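Local coordinates for protein alpha-L-arabinosidase (Xanthomonas axonopodis pv. citri, PDB 6D25) that probably hydrolyses alpha-L-arabinofuranosyl side groups from arabinoxylans as a trimeric GH51 arabinofuranosidase that can cope with internal di-substitutions, at residues A[289-294]-A[325-330]; A[347-352]-A[512-517]; A[279-284]-A[330-335]. One frame throughout, in Å; residues are numbered along the deposited sequence.

Contact 1: A[289-294]-A[325-330]; sequences IQTLSR and WGTWYA
Thr291 brings its methyl CG2 to the two side chains of 325-330 that meet helix 285-312: Tyr329, whose OH lies 4.2 Å from Thr291 CG2, and Thr327, whose CG2 is 4.4 Å from Thr291 CG2. These distances, with only 73 Å² buried in total, describe a methyl resting against its neighbours rather than interlocking with them. With OG1 at chi1 -56°, the threonine methyl stands anti to its backbone N and is aimed across the contact, while OG1 stays on its own helix, bonded to the carbonyl O of Ala287. The Tyr329 side chain crosses that of Thr291 at about a right angle and presents its hydroxyl end. This is the buried part, and Arg347 and Val351 of helix 346-361, with Pro271, complete the packing round Thr291. Tyr329 OH and Thr327 OG1 both hydrogen-bond Asp348 OD1, a shared acceptor that holds both hydroxyl groups.

The looser, partly exposed side of the helix carries Gln290 and Arg294, which meet each other rather than 325-330. Arg294 NE lies 2.5 Å from Gln290 OE1, in the carbonyl plane but with a bent N-H...O angle of 136°; so short a distance deserves caution. Gln290 OE1 also accepts from Gly272 N.

Segment 325-330 leaves strand 319-325 by turning at Gly326. Its contact with helix 285-312 thus joins a barrel helix to the loop after the seventh parallel strand, the end where clan GH-A enzymes generally carry their nucleophile, an arrangement typical of the (beta/alpha)8 barrel.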
ATOM      1  N   ILE A 289      -7.838  44.455  -6.379  1.00 21.51           N
ATOM      2  CA  ILE A 289      -6.679  44.523  -5.498  1.00 21.78           C
ATOM      3  C   ILE A 289      -6.616  43.271  -4.615  1.00 22.51           C
ATOM      4  O   ILE A 289      -5.508  42.807  -4.315  1.00 21.99           O
ATOM      5  CB  ILE A 289      -6.666  45.823  -4.670  1.00 22.84           C
ATOM      6  CG1 ILE A 289      -5.263  46.065  -4.087  1.00 22.56           C
ATOM      7  CG2 ILE A 289      -7.758  45.806  -3.614  1.00 23.12           C
ATOM      8  CD1 ILE A 289      -5.105  47.383  -3.386  1.00 23.89           C
ATOM      9  N   GLN A 290      -7.766  42.712  -4.216  1.00 23.21           N
ATOM     10  CA  GLN A 290      -7.770  41.498  -3.408  1.00 24.55           C
ATOM     11  C   GLN A 290      -7.099  40.341  -4.188  1.00 22.05           C
ATOM     12  O   GLN A 290      -6.352  39.572  -3.610  1.00 20.42           O
ATOM     13  CB  GLN A 290      -9.181  41.088  -2.966  1.00 28.00           C
ATOM     14  CG  GLN A 290      -9.124  40.045  -1.829  1.00 33.67           C
ATOM     15  CD  GLN A 290     -10.113  38.894  -1.785  1.00 38.68           C
ATOM     16  OE1 GLN A 290      -9.753  37.788  -1.311  1.00 39.64           O
ATOM     17  NE2 GLN A 290     -11.363  39.153  -2.211  1.00 38.49           N
ATOM     18  N   THR A 291      -7.400  40.221  -5.471  1.00 19.42           N
ATOM     19  CA  THR A 291      -6.816  39.172  -6.291  1.00 19.12           C
ATOM     20  C   THR A 291      -5.288  39.328  -6.371  1.00 18.62           C
ATOM     21  O   THR A 291      -4.543  38.359  -6.222  1.00 17.45           O
ATOM     22  CB  THR A 291      -7.430  39.173  -7.699  1.00 18.52           C
ATOM     23  OG1 THR A 291      -8.839  39.051  -7.584  1.00 19.04           O
ATOM     24  CG2 THR A 291      -6.893  38.066  -8.557  1.00 18.41           C
ATOM     25  N   LEU A 292      -4.817  40.552  -6.610  1.00 18.32           N
ATOM     26  CA  LEU A 292      -3.402  40.775  -6.736  1.00 18.37           C
ATOM     27  C   LEU A 292      -2.694  40.568  -5.384  1.00 18.70           C
ATOM     28  O   LEU A 292      -1.591  40.035  -5.327  1.00 17.00           O
ATOM     29  CB  LEU A 292      -3.157  42.181  -7.311  1.00 18.87           C
ATOM     30  CG  LEU A 292      -3.773  42.449  -8.684  1.00 19.17           C
ATOM     31  CD1 LEU A 292      -3.348  43.816  -9.210  1.00 20.74           C
ATOM     32  CD2 LEU A 292      -3.398  41.343  -9.682  1.00 18.89           C
ATOM     33  N   SER A 293      -3.325  41.011  -4.298  1.00 19.45           N
ATOM     34  CA  SER A 293      -2.796  40.794  -2.956  1.00 20.48           C
ATOM     35  C   SER A 293      -2.628  39.291  -2.698  1.00 20.55           C
ATOM     36  O   SER A 293      -1.560  38.815  -2.233  1.00 20.68           O
ATOM     37  CB  SER A 293      -3.685  41.417  -1.932  1.00 21.17           C
ATOM     38  OG  SER A 293      -3.146  41.257  -0.631  1.00 22.79           O
ATOM     39  N   ARG A 294      -3.658  38.527  -3.002  1.00 20.93           N
ATOM     40  CA  ARG A 294      -3.589  37.091  -2.814  1.00 21.61           C
ATOM     41  C   ARG A 294      -2.507  36.461  -3.694  1.00 19.40           C
ATOM     42  O   ARG A 294      -1.834  35.533  -3.231  1.00 18.37           O
ATOM     43  CB  ARG A 294      -4.949  36.436  -3.062  1.00 24.05           C
ATOM     44  CG  ARG A 294      -5.849  36.541  -1.839  1.00 27.69           C
ATOM     45  CD  ARG A 294      -7.231  36.005  -2.088  1.00 31.13           C
ATOM     46  NE  ARG A 294      -8.070  35.982  -0.885  1.00 35.31           N
ATOM     47  CZ  ARG A 294      -8.223  34.909  -0.108  1.00 35.94           C
ATOM     48  NH1 ARG A 294      -8.976  35.010   0.970  1.00 36.26           N
ATOM     49  NH2 ARG A 294      -7.642  33.753  -0.422  1.00 34.16           N
ATOM     50  N   TRP A 325      -0.312  26.706 -10.130  1.00 14.82           N
ATOM     51  CA  TRP A 325      -0.564  28.068  -9.716  1.00 14.60           C
ATOM     52  C   TRP A 325      -1.547  28.714 -10.701  1.00 14.42           C
ATOM     53  O   TRP A 325      -1.788  28.160 -11.769  1.00 13.90           O
ATOM     54  CB  TRP A 325       0.741  28.864  -9.613  1.00 14.38           C
ATOM     55  CG  TRP A 325       1.429  29.093 -10.923  1.00 14.02           C
ATOM     56  CD1 TRP A 325       2.270  28.226 -11.559  1.00 13.95           C
ATOM     57  CD2 TRP A 325       1.360  30.264 -11.759  1.00 13.81           C
ATOM     58  NE1 TRP A 325       2.694  28.749 -12.750  1.00 13.70           N
ATOM     59  CE2 TRP A 325       2.184  30.012 -12.885  1.00 13.81           C
ATOM     60  CE3 TRP A 325       0.680  31.481 -11.688  1.00 14.03           C
ATOM     61  CZ2 TRP A 325       2.335  30.941 -13.919  1.00 13.74           C
ATOM     62  CZ3 TRP A 325       0.860  32.407 -12.690  1.00 14.22           C
ATOM     63  CH2 TRP A 325       1.672  32.145 -13.795  1.00 13.98           C
ATOM     64  N   GLY A 326      -2.056  29.862 -10.320  1.00 14.61           N
ATOM     65  CA  GLY A 326      -3.010  30.626 -11.125  1.00 14.98           C
ATOM     66  C   GLY A 326      -4.310  30.896 -10.408  1.00 15.25           C
ATOM     67  O   GLY A 326      -4.493  30.522  -9.263  1.00 15.23           O
ATOM     68  N   THR A 327      -5.214  31.587 -11.102  1.00 16.02           N
ATOM     69  CA  THR A 327      -6.458  32.015 -10.524  1.00 16.48           C
ATOM     70  C   THR A 327      -7.502  30.902 -10.606  1.00 16.50           C
ATOM     71  O   THR A 327      -7.557  30.146 -11.545  1.00 15.91           O
ATOM     72  CB  THR A 327      -6.972  33.288 -11.207  1.00 17.00           C
ATOM     73  OG1 THR A 327      -7.060  33.084 -12.624  1.00 16.71           O
ATOM     74  CG2 THR A 327      -6.073  34.458 -10.911  1.00 16.62           C
ATOM     75  N   TRP A 328      -8.370  30.896  -9.604  1.00 16.44           N
ATOM     76  CA  TRP A 328      -9.532  30.012  -9.567  1.00 16.80           C
ATOM     77  C   TRP A 328     -10.755  30.841  -9.166  1.00 17.10           C
ATOM     78  O   TRP A 328     -10.818  31.341  -8.049  1.00 16.99           O
ATOM     79  CB  TRP A 328      -9.276  28.856  -8.596  1.00 17.00           C
ATOM     80  CG  TRP A 328     -10.184  27.675  -8.754  1.00 17.25           C
ATOM     81  CD1 TRP A 328     -11.492  27.663  -9.157  1.00 16.98           C
ATOM     82  CD2 TRP A 328      -9.849  26.308  -8.445  1.00 16.97           C
ATOM     83  NE1 TRP A 328     -11.980  26.390  -9.151  1.00 17.08           N
ATOM     84  CE2 TRP A 328     -11.000  25.529  -8.710  1.00 17.48           C
ATOM     85  CE3 TRP A 328      -8.703  25.675  -7.973  1.00 17.46           C
ATOM     86  CZ2 TRP A 328     -11.035  24.151  -8.511  1.00 17.08           C
ATOM     87  CZ3 TRP A 328      -8.721  24.302  -7.808  1.00 17.63           C
ATOM     88  CH2 TRP A 328      -9.874  23.555  -8.081  1.00 17.91           C
ATOM     89  N   TYR A 329     -11.694  30.962 -10.112  1.00 17.34           N
ATOM     90  CA  TYR A 329     -12.909  31.757  -9.972  1.00 18.16           C
ATOM     91  C   TYR A 329     -14.157  30.855  -9.898  1.00 18.16           C
ATOM     92  O   TYR A 329     -14.064  29.667 -10.068  1.00 17.25           O
ATOM     93  CB  TYR A 329     -13.041  32.700 -11.179  1.00 18.46           C
ATOM     94  CG  TYR A 329     -11.892  33.666 -11.366  1.00 18.69           C
ATOM     95  CD1 TYR A 329     -11.552  34.570 -10.361  1.00 19.75           C
ATOM     96  CD2 TYR A 329     -11.186  33.725 -12.554  1.00 18.43           C
ATOM     97  CE1 TYR A 329     -10.509  35.474 -10.527  1.00 20.24           C
ATOM     98  CE2 TYR A 329     -10.162  34.642 -12.747  1.00 18.42           C
ATOM     99  CZ  TYR A 329      -9.812  35.514 -11.725  1.00 19.22           C
ATOM    100  OH  TYR A 329      -8.807  36.439 -11.896  1.00 19.81           O
ATOM    101  N   ALA A 330     -15.321  31.463  -9.698  1.00 18.73           N
ATOM    102  CA  ALA A 330     -16.589  30.781  -9.934  1.00 20.26           C
ATOM    103  C   ALA A 330     -16.616  30.297 -11.388  1.00 21.03           C
ATOM    104  O   ALA A 330     -16.103  30.971 -12.292  1.00 22.10           O
ATOM    105  CB  ALA A 330     -17.776  31.691  -9.665  1.00 20.83           C
TER

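Contact 2: A[347-352]-A[512-517]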
ATOM      1  N   ARG A 347      -6.924  41.273 -15.389  1.00 17.52           N
ATOM      2  CA  ARG A 347      -6.526  40.916 -14.017  1.00 17.95           C
ATOM      3  C   ARG A 347      -5.647  39.638 -14.030  1.00 17.40           C
ATOM      4  O   ARG A 347      -4.639  39.530 -13.323  1.00 16.44           O
ATOM      5  CB  ARG A 347      -7.784  40.721 -13.168  1.00 18.63           C
ATOM      6  CG  ARG A 347      -7.510  40.442 -11.690  1.00 19.49           C
ATOM      7  CD  ARG A 347      -8.781  40.317 -10.865  1.00 19.71           C
ATOM      8  NE  ARG A 347      -9.665  39.282 -11.371  1.00 19.84           N
ATOM      9  CZ  ARG A 347     -10.911  39.069 -10.904  1.00 20.68           C
ATOM     10  NH1 ARG A 347     -11.326  39.682  -9.804  1.00 20.20           N
ATOM     11  NH2 ARG A 347     -11.732  38.277 -11.576  1.00 19.86           N
ATOM     12  N   ASP A 348      -6.042  38.671 -14.842  1.00 17.22           N
ATOM     13  CA  ASP A 348      -5.312  37.388 -14.976  1.00 17.09           C
ATOM     14  C   ASP A 348      -3.942  37.618 -15.610  1.00 16.30           C
ATOM     15  O   ASP A 348      -2.964  36.961 -15.216  1.00 15.38           O
ATOM     16  CB  ASP A 348      -6.165  36.369 -15.707  1.00 18.13           C
ATOM     17  CG  ASP A 348      -7.442  36.106 -14.924  1.00 19.59           C
ATOM     18  OD1 ASP A 348      -7.310  35.561 -13.792  1.00 22.57           O
ATOM     19  OD2 ASP A 348      -8.546  36.532 -15.368  1.00 20.54           O
ATOM     20  N   ALA A 349      -3.856  38.538 -16.576  1.00 15.78           N
ATOM     21  CA  ALA A 349      -2.540  38.890 -17.142  1.00 15.30           C
ATOM     22  C   ALA A 349      -1.616  39.384 -16.028  1.00 15.50           C
ATOM     23  O   ALA A 349      -0.460  38.947 -15.956  1.00 14.76           O
ATOM     24  CB  ALA A 349      -2.694  39.923 -18.202  1.00 15.41           C
ATOM     25  N   LEU A 350      -2.107  40.314 -15.186  1.00 15.68           N
ATOM     26  CA  LEU A 350      -1.241  40.812 -14.106  1.00 16.40           C
ATOM     27  C   LEU A 350      -0.858  39.689 -13.135  1.00 16.35           C
ATOM     28  O   LEU A 350       0.273  39.688 -12.611  1.00 16.83           O
ATOM     29  CB  LEU A 350      -1.909  41.993 -13.385  1.00 17.25           C
ATOM     30  CG  LEU A 350      -1.569  43.355 -13.995  1.00 17.98           C
ATOM     31  CD1 LEU A 350      -2.345  43.618 -15.278  1.00 18.39           C
ATOM     32  CD2 LEU A 350      -1.799  44.475 -13.034  1.00 18.94           C
ATOM     33  N   VAL A 351      -1.794  38.774 -12.842  1.00 15.84           N
ATOM     34  CA  VAL A 351      -1.463  37.644 -12.008  1.00 15.96           C
ATOM     35  C   VAL A 351      -0.257  36.908 -12.604  1.00 15.67           C
ATOM     36  O   VAL A 351       0.706  36.592 -11.889  1.00 15.85           O
ATOM     37  CB  VAL A 351      -2.658  36.696 -11.783  1.00 15.77           C
ATOM     38  CG1 VAL A 351      -2.228  35.340 -11.275  1.00 15.36           C
ATOM     39  CG2 VAL A 351      -3.666  37.325 -10.834  1.00 16.51           C
ATOM     40  N   ALA A 352      -0.290  36.642 -13.904  1.00 15.49           N
ATOM     41  CA  ALA A 352       0.829  35.925 -14.534  1.00 15.42           C
ATOM     42  C   ALA A 352       2.126  36.734 -14.452  1.00 15.76           C
ATOM     43  O   ALA A 352       3.171  36.167 -14.116  1.00 15.60           O
ATOM     44  CB  ALA A 352       0.470  35.569 -15.957  1.00 15.54           C
ATOM     45  N   HIS A 512      -2.876  49.819 -14.503  1.00 19.87           N
ATOM     46  CA  HIS A 512      -3.299  48.474 -14.846  1.00 19.85           C
ATOM     47  C   HIS A 512      -2.646  47.989 -16.161  1.00 19.48           C
ATOM     48  O   HIS A 512      -3.333  47.602 -17.113  1.00 18.78           O
ATOM     49  CB  HIS A 512      -4.826  48.372 -14.869  1.00 21.04           C
ATOM     50  CG  HIS A 512      -5.558  49.252 -15.840  1.00 21.39           C
ATOM     51  ND1 HIS A 512      -6.331  50.311 -15.409  1.00 23.27           N
ATOM     52  CD2 HIS A 512      -5.725  49.186 -17.177  1.00 21.34           C
ATOM     53  CE1 HIS A 512      -6.938  50.872 -16.443  1.00 23.26           C
ATOM     54  NE2 HIS A 512      -6.571  50.226 -17.545  1.00 22.53           N
ATOM     55  N   SER A 513      -1.310  47.943 -16.175  1.00 19.28           N
ATOM     56  CA  SER A 513      -0.609  47.623 -17.394  1.00 19.38           C
ATOM     57  C   SER A 513       0.661  46.820 -17.061  1.00 19.37           C
ATOM     58  O   SER A 513       1.202  46.891 -15.951  1.00 18.24           O
ATOM     59  CB  SER A 513      -0.275  48.878 -18.208  1.00 20.96           C
ATOM     60  OG  SER A 513       0.807  49.593 -17.639  1.00 24.00           O
ATOM     61  N   ILE A 514       1.094  46.061 -18.069  1.00 18.10           N
ATOM     62  CA  ILE A 514       2.320  45.341 -18.075  1.00 18.25           C
ATOM     63  C   ILE A 514       3.155  45.806 -19.265  1.00 18.24           C
ATOM     64  O   ILE A 514       2.651  45.803 -20.374  1.00 18.05           O
ATOM     65  CB  ILE A 514       2.063  43.828 -18.193  1.00 17.90           C
ATOM     66  CG1 ILE A 514       1.153  43.312 -17.078  1.00 18.51           C
ATOM     67  CG2 ILE A 514       3.370  43.030 -18.233  1.00 17.45           C
ATOM     68  CD1 ILE A 514       0.467  42.012 -17.451  1.00 18.53           C
ATOM     69  N   VAL A 515       4.413  46.147 -19.050  1.00 18.21           N
ATOM     70  CA  VAL A 515       5.308  46.421 -20.187  1.00 18.58           C
ATOM     71  C   VAL A 515       6.513  45.472 -20.100  1.00 18.26           C
ATOM     72  O   VAL A 515       6.944  45.069 -19.014  1.00 17.00           O
ATOM     73  CB  VAL A 515       5.760  47.883 -20.249  1.00 19.97           C
ATOM     74  CG1 VAL A 515       4.570  48.833 -20.340  1.00 20.47           C
ATOM     75  CG2 VAL A 515       6.640  48.266 -19.060  1.00 20.88           C
ATOM     76  N   MET A 516       7.006  45.098 -21.271  1.00 18.38           N
ATOM     77  CA  MET A 516       8.240  44.364 -21.427  1.00 18.70           C
ATOM     78  C   MET A 516       9.156  45.207 -22.319  1.00 19.53           C
ATOM     79  O   MET A 516       8.803  45.496 -23.453  1.00 19.82           O
ATOM     80  CB  MET A 516       8.018  42.973 -22.015  1.00 18.28           C
ATOM     81  CG  MET A 516       9.281  42.156 -22.146  1.00 18.82           C
ATOM     82  SD  MET A 516      10.071  41.761 -20.566  1.00 19.43           S
ATOM     83  CE  MET A 516       8.923  40.536 -19.954  1.00 19.37           C
ATOM     84  N   LEU A 517      10.267  45.656 -21.758  1.00 20.00           N
ATOM     85  CA  LEU A 517      11.219  46.565 -22.399  1.00 21.71           C
ATOM     86  C   LEU A 517      12.481  45.811 -22.803  1.00 22.38           C
ATOM     87  O   LEU A 517      12.940  44.956 -22.057  1.00 22.16           O
ATOM     88  CB  LEU A 517      11.613  47.669 -21.426  1.00 22.14           C
ATOM     89  CG  LEU A 517      10.446  48.435 -20.811  1.00 22.59           C
ATOM     90  CD1 LEU A 517      10.960  49.521 -19.882  1.00 23.32           C
ATOM     91  CD2 LEU A 517       9.573  49.040 -21.898  1.00 23.02           C
TER
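Ile514 reaches Ala349 and Leu350 through two torsions: chi1 of -56° sets CG1 anti to its carbonyl carbon, and chi2 of 158° extends CD1 toward helix 346-361. In Leu350, chi1 well off the usual staggered value at -90°, together with chi2 near +80°, brings the end nearer the strand although CB starts off to one side. The two side chains then slide past each other in opposite directions, with Leu350 CD1 3.9 Å from Ile514 CD1.

The tip of Ile514 also lies over the helix backbone. Its CD1 comes within 3.5 Å of Ala349 O, and the Ala349 CB methyl flanks it, with CB 3.9 Å from Ile514 CD1. Farther along, near His512, Leu350 CD1 is a looser 4.5 Å from His512 C. There His512 and Ser513 both face Asn447 in a G1 beta bulge, and the His512 ring turns away to bond Ala450 O through ND1 and Ala475 O through NE2; two carbonyl partners would favour a doubly protonated ring.

Across the contact itself the evidence is of methyl and methylene groups, plus one helix carbonyl, at van der Waals distance, implying that dispersion and burial of apolar surface join the barrel helix to the C-terminal beta domain.

Contact 3: A[279-284]-A[330-335]; sequences SSTTFD and APLPGT
Leu332 lays one methyl, CD2, against two residues of the facing loop: CD2 is 3.7 Å from Ser280 OG and 3.8 Å from Thr281 CG2. Its CG stands anti to the carbonyl carbon (chi1 -74°), and chi2 of 162° carries the branch toward 279-284 although CB points to one side. In Thr281 (chi1 58°) OG1 sits between backbone N and carbonyl carbon; CG2 lies anti to the carbonyl carbon, beside the backbone N, and from there meets Leu332 CD2.

Ser280 holds OG in the same kind of position, where it bonds Gln343 N and also a water at 2.7 Å from OG. That water donates to Ala330 O, giving the two loops a polar bridge beside the leucine contact.

Each loop is shaped by its own side chains. Ser279 OG accepts from Thr281 N and from Thr282 N as well: an ST turn and ST motif. In the other loop, Thr335 N closes a type II turn on Leu332 O at 3.1 Å, with Gly334 in its third position, and Thr335 OG1 adds a second bond, approaching a lone pair in the carbonyl plane.

The chemistry is mixed: weak methyl contacts sit next to a water-mediated link, implying that solvent, alongside the direct backbone bonding of Ala330 with Ala278, takes part in joining these two barrel loops.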
ATOM      1  N   SER A 279     -16.386  36.323  -9.412  1.00 19.96           N
ATOM      2  CA  SER A 279     -16.631  36.399 -10.879  1.00 20.00           C
ATOM      3  C   SER A 279     -15.307  36.563 -11.630  1.00 19.39           C
ATOM      4  O   SER A 279     -14.473  37.369 -11.233  1.00 19.81           O
ATOM      5  CB  SER A 279     -17.575  37.508 -11.236  1.00 20.51           C
ATOM      6  OG  SER A 279     -17.685  37.668 -12.626  1.00 20.05           O
ATOM      7  N   SER A 280     -15.167  35.828 -12.735  1.00 18.55           N
ATOM      8  CA  SER A 280     -14.046  35.966 -13.672  1.00 18.34           C
ATOM      9  C   SER A 280     -14.280  37.103 -14.682  1.00 18.80           C
ATOM     10  O   SER A 280     -13.354  37.468 -15.396  1.00 18.71           O
ATOM     11  CB  SER A 280     -13.797  34.664 -14.406  1.00 17.70           C
ATOM     12  OG  SER A 280     -14.875  34.352 -15.283  1.00 17.23           O
ATOM     13  N   THR A 281     -15.506  37.615 -14.787  1.00 20.56           N
ATOM     14  CA  THR A 281     -15.874  38.566 -15.844  1.00 21.81           C
ATOM     15  C   THR A 281     -16.186  39.968 -15.314  1.00 23.90           C
ATOM     16  O   THR A 281     -16.041  40.905 -16.066  1.00 23.70           O
ATOM     17  CB  THR A 281     -17.115  38.124 -16.622  1.00 22.04           C
ATOM     18  OG1 THR A 281     -18.206  37.980 -15.706  1.00 22.25           O
ATOM     19  CG2 THR A 281     -16.905  36.831 -17.377  1.00 21.80           C
ATOM     20  N   THR A 282     -16.669  40.079 -14.074  1.00 24.84           N
ATOM     21  CA  THR A 282     -17.311  41.298 -13.604  1.00 27.50           C
ATOM     22  C   THR A 282     -16.814  41.565 -12.183  1.00 27.46           C
ATOM     23  O   THR A 282     -17.041  40.743 -11.287  1.00 27.54           O
ATOM     24  CB  THR A 282     -18.840  41.149 -13.576  1.00 29.90           C
ATOM     25  OG1 THR A 282     -19.276  40.537 -14.789  1.00 30.63           O
ATOM     26  CG2 THR A 282     -19.544  42.473 -13.370  1.00 32.16           C
ATOM     27  N   PHE A 283     -16.117  42.661 -11.971  1.00 26.19           N
ATOM     28  CA  PHE A 283     -15.554  42.912 -10.676  1.00 25.85           C
ATOM     29  C   PHE A 283     -15.208  44.393 -10.535  1.00 25.78           C
ATOM     30  O   PHE A 283     -14.963  45.082 -11.513  1.00 26.49           O
ATOM     31  CB  PHE A 283     -14.304  42.056 -10.447  1.00 24.80           C
ATOM     32  CG  PHE A 283     -13.269  42.074 -11.548  1.00 23.54           C
ATOM     33  CD1 PHE A 283     -12.276  43.026 -11.577  1.00 23.38           C
ATOM     34  CD2 PHE A 283     -13.279  41.094 -12.541  1.00 22.69           C
ATOM     35  CE1 PHE A 283     -11.346  43.014 -12.595  1.00 23.11           C
ATOM     36  CE2 PHE A 283     -12.340  41.088 -13.555  1.00 22.68           C
ATOM     37  CZ  PHE A 283     -11.372  42.048 -13.585  1.00 22.91           C
ATOM     38  N   ASP A 284     -15.138  44.817  -9.287  1.00 25.48           N
ATOM     39  CA  ASP A 284     -14.822  46.187  -8.953  1.00 26.01           C
ATOM     40  C   ASP A 284     -13.364  46.268  -8.462  1.00 25.34           C
ATOM     41  O   ASP A 284     -12.613  45.269  -8.466  1.00 23.28           O
ATOM     42  CB  ASP A 284     -15.810  46.739  -7.928  1.00 28.20           C
ATOM     43  CG  ASP A 284     -15.803  46.031  -6.581  1.00 28.78           C
ATOM     44  OD1 ASP A 284     -14.871  45.229  -6.294  1.00 28.42           O
ATOM     45  OD2 ASP A 284     -16.783  46.263  -5.842  1.00 30.79           O
ATOM     46  N   ALA A 330     -15.321  31.463  -9.698  1.00 18.73           N
ATOM     47  CA  ALA A 330     -16.589  30.781  -9.934  1.00 20.26           C
ATOM     48  C   ALA A 330     -16.616  30.297 -11.388  1.00 21.03           C
ATOM     49  O   ALA A 330     -16.103  30.971 -12.292  1.00 22.10           O
ATOM     50  CB  ALA A 330     -17.776  31.691  -9.665  1.00 20.83           C
ATOM     51  N   PRO A 331     -17.270  29.179 -11.625  1.00 21.56           N
ATOM     52  CA  PRO A 331     -17.509  28.752 -13.012  1.00 22.10           C
ATOM     53  C   PRO A 331     -18.420  29.752 -13.743  1.00 22.64           C
ATOM     54  O   PRO A 331     -19.273  30.380 -13.111  1.00 22.23           O
ATOM     55  CB  PRO A 331     -18.197  27.393 -12.859  1.00 22.23           C
ATOM     56  CG  PRO A 331     -18.937  27.513 -11.535  1.00 23.28           C
ATOM     57  CD  PRO A 331     -18.049  28.368 -10.656  1.00 21.99           C
ATOM     58  N   LEU A 332     -18.234  29.913 -15.052  1.00 21.96           N
ATOM     59  CA  LEU A 332     -19.100  30.789 -15.793  1.00 22.73           C
ATOM     60  C   LEU A 332     -20.548  30.290 -15.709  1.00 24.10           C
ATOM     61  O   LEU A 332     -20.807  29.085 -15.694  1.00 22.33           O
ATOM     62  CB  LEU A 332     -18.648  30.845 -17.258  1.00 22.49           C
ATOM     63  CG  LEU A 332     -17.380  31.654 -17.509  1.00 21.88           C
ATOM     64  CD1 LEU A 332     -16.768  31.296 -18.856  1.00 21.61           C
ATOM     65  CD2 LEU A 332     -17.645  33.134 -17.399  1.00 22.22           C
ATOM     66  N   PRO A 333     -21.503  31.239 -15.729  1.00 26.24           N
ATOM     67  CA  PRO A 333     -22.926  30.894 -15.666  1.00 27.19           C
ATOM     68  C   PRO A 333     -23.332  29.920 -16.780  1.00 27.03           C
ATOM     69  O   PRO A 333     -22.901  30.077 -17.930  1.00 26.80           O
ATOM     70  CB  PRO A 333     -23.650  32.223 -15.847  1.00 28.65           C
ATOM     71  CG  PRO A 333     -22.680  33.229 -15.288  1.00 28.39           C
ATOM     72  CD  PRO A 333     -21.323  32.703 -15.769  1.00 28.32           C
ATOM     73  N   GLY A 334     -24.088  28.894 -16.439  1.00 26.54           N
ATOM     74  CA  GLY A 334     -24.579  27.986 -17.477  1.00 27.98           C
ATOM     75  C   GLY A 334     -23.569  26.903 -17.834  1.00 28.07           C
ATOM     76  O   GLY A 334     -23.869  26.057 -18.656  1.00 30.16           O
ATOM     77  N   THR A 335     -22.384  26.882 -17.211  1.00 26.59           N
ATOM     78  CA  THR A 335     -21.413  25.826 -17.523  1.00 25.21           C
ATOM     79  C   THR A 335     -21.448  24.747 -16.454  1.00 24.44           C
ATOM     80  O   THR A 335     -21.837  24.995 -15.327  1.00 24.44           O
ATOM     81  CB  THR A 335     -19.994  26.396 -17.675  1.00 24.27           C
ATOM     82  OG1 THR A 335     -19.493  26.883 -16.421  1.00 23.08           O
ATOM     83  CG2 THR A 335     -19.933  27.452 -18.763  1.00 24.44           C
TER
HETATM   84  O   HOH W   1     -16.632  33.188 -13.570  1.00 23.00           O

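How the contacts relate
Helix 346-361 ties the three contacts together through adjacent residues of contact 2. Asp348 is the tie to contact 1, its OD1 lying 2.6 Å from Tyr329 OH and 2.8 Å from Thr327 OG1. Arg347 is the tie to contact 3: its NH2 lies 2.9 Å from Ser279 O, a probable hydrogen bond, and its guanidinium makes a cation-pi contact with Phe283. Contacts 1 and 3 share Ala330, and Tyr329 CD2 packs 3.3 Å from Ser280 CB; along the chain contact 1 is nested within contact 3. The centres of contacts 2 and 3 are about 20 Å apart. Segment 325-330 follows directly on strand 319-325, whose end probably carries the nucleophile, as in clan GH-A relatives.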